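Local coordinates for tropomodulin (Caenorhabditis elegans, PDB 1PGV), which probably caps the pointed ends of actin filaments, blocking their elongation and depolymerization, and is represented here by its C-terminal domain, at residues M147-A152 with V162-A167. Sequence-based numbering, arbitrary orientation. Where two conformers were deposited one is given.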
# COMPACT_ATOMS: atom_id res chain seq x y z
N MET A 147 13.49 8.26 8.03
CA MET A 147 13.35 8.15 9.48
C MET A 147 11.88 7.94 9.86
O MET A 147 11.57 7.21 10.80
CB MET A 147 13.90 9.41 10.16
CG MET A 147 15.33 9.70 9.76
SD MET A 147 16.48 8.41 10.28
CE MET A 147 18.03 9.33 10.32
N ASP A 148 10.99 8.57 9.11
CA ASP A 148 9.55 8.45 9.33
C ASP A 148 9.16 6.99 9.07
O ASP A 148 8.59 6.31 9.93
CB ASP A 148 8.81 9.36 8.34
CG ASP A 148 7.31 9.34 8.52
OD1 ASP A 148 6.74 8.29 8.93
OD2 ASP A 148 6.67 10.38 8.24
N MET A 149 9.50 6.53 7.87
CA MET A 149 9.19 5.17 7.44
C MET A 149 9.74 4.07 8.33
O MET A 149 9.03 3.09 8.64
CB MET A 149 9.71 4.95 6.02
CG MET A 149 9.01 5.77 4.96
SD MET A 149 9.59 5.32 3.33
CE MET A 149 8.25 5.95 2.33
N MET A 150 11.00 4.19 8.74
CA MET A 150 11.58 3.16 9.58
C MET A 150 10.87 3.04 10.92
O MET A 150 10.72 1.94 11.44
CB MET A 150 13.08 3.39 9.78
CG MET A 150 13.45 4.62 10.59
SD MET A 150 15.24 4.62 10.89
CE MET A 150 15.29 5.49 12.48
N MET A 151 10.43 4.17 11.48
CA MET A 151 9.73 4.11 12.75
C MET A 151 8.31 3.58 12.59
O MET A 151 7.81 2.85 13.46
CB MET A 151 9.70 5.50 13.41
CG MET A 151 11.09 6.02 13.76
SD MET A 151 12.10 4.79 14.65
CE MET A 151 11.37 4.87 16.26
N ALA A 152 7.66 3.95 11.49
CA ALA A 152 6.30 3.50 11.22
C ALA A 152 6.29 1.99 11.03
O ALA A 152 5.43 1.29 11.56
CB ALA A 152 5.76 4.17 9.97
N VAL A 162 8.14 -4.81 2.31
CA VAL A 162 8.05 -3.38 2.03
C VAL A 162 8.98 -3.08 0.86
O VAL A 162 10.20 -3.16 0.99
CB VAL A 162 8.47 -2.55 3.26
CG1 VAL A 162 8.50 -1.05 2.91
CG2 VAL A 162 7.48 -2.79 4.40
N GLY A 163 8.37 -2.77 -0.27
CA GLY A 163 9.13 -2.48 -1.47
C GLY A 163 9.54 -1.03 -1.53
O GLY A 163 8.95 -0.23 -2.26
N ILE A 164 10.57 -0.71 -0.75
CA ILE A 164 11.12 0.64 -0.68
C ILE A 164 12.62 0.51 -0.51
O ILE A 164 13.10 -0.35 0.24
CB ILE A 164 10.57 1.40 0.54
CG1 ILE A 164 9.08 1.68 0.33
CG2 ILE A 164 11.37 2.69 0.77
CD1 ILE A 164 8.43 2.46 1.44
N SER A 165 13.38 1.34 -1.22
CA SER A 165 14.83 1.30 -1.14
C SER A 165 15.32 2.40 -0.21
O SER A 165 15.09 3.58 -0.48
CB SER A 165 15.43 1.46 -2.53
OG SER A 165 16.85 1.38 -2.50
N PHE A 166 15.96 2.01 0.88
CA PHE A 166 16.49 2.95 1.87
C PHE A 166 17.98 3.15 1.67
O PHE A 166 18.71 2.21 1.36
CB PHE A 166 16.24 2.42 3.29
CG PHE A 166 14.80 2.33 3.67
CD1 PHE A 166 14.13 3.43 4.20
CD2 PHE A 166 14.09 1.14 3.49
CE1 PHE A 166 12.78 3.35 4.56
CE2 PHE A 166 12.74 1.05 3.84
CZ PHE A 166 12.09 2.15 4.37
N ALA A 167 18.44 4.39 1.86
CA ALA A 167 19.86 4.69 1.73
C ALA A 167 20.48 4.65 3.12
O ALA A 167 21.67 4.39 3.28
CB ALA A 167 20.05 6.08 1.09
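Met-149 is the one residue of helix segment 147-152 that makes close contact with segment 162-167, and it meets two side chains there, Phe-166 and Ile-164. Its CB lies at the edge of the Phe-166 ring, near the ring plane, 3.8 Å from CE1. The sulfur comes in obliquely: Met-149 SD sits 5.0 Å from the centroid of the Phe-166 ring and 59° off the ring normal, a Met-aromatic contact made toward the rim rather than over the centre. With CG anti to the carbonyl carbon (chi1 -67°) and the chain extended beyond it, Met-149 runs past the ring and ends against Ile-164, tip to tip, its CE 3.6 Å from CD1 of that isoleucine. Ile-164 also packs on the phenylalanine, its CG2 standing 3.7 Å above one ring face and offset toward the rim, so the ring has a neighbour at its edge and another over a face. No hydrogen bond crosses between the segments; the join is apolar. An alanine in place of Phe-166 would remove the ring, and the Met-149 sulfur would probably lose its aromatic partner while Ile-164 CG2 lost the surface beneath it. Leu-119 of helix 112-121 and Leu-141 touch both Met-149 and Ile-164, extending this apolar cluster, and Arg-172 of helix 169-190 touches Phe-166. The contact ties helix 143-155 to the chain leaving strand 161-163, within the right-handed beta-alpha-beta unit that begins at strand 130-132, as in the leucine-rich-repeat-like fold of tropomodulin C-terminal domains, where helices pack against a parallel sheet.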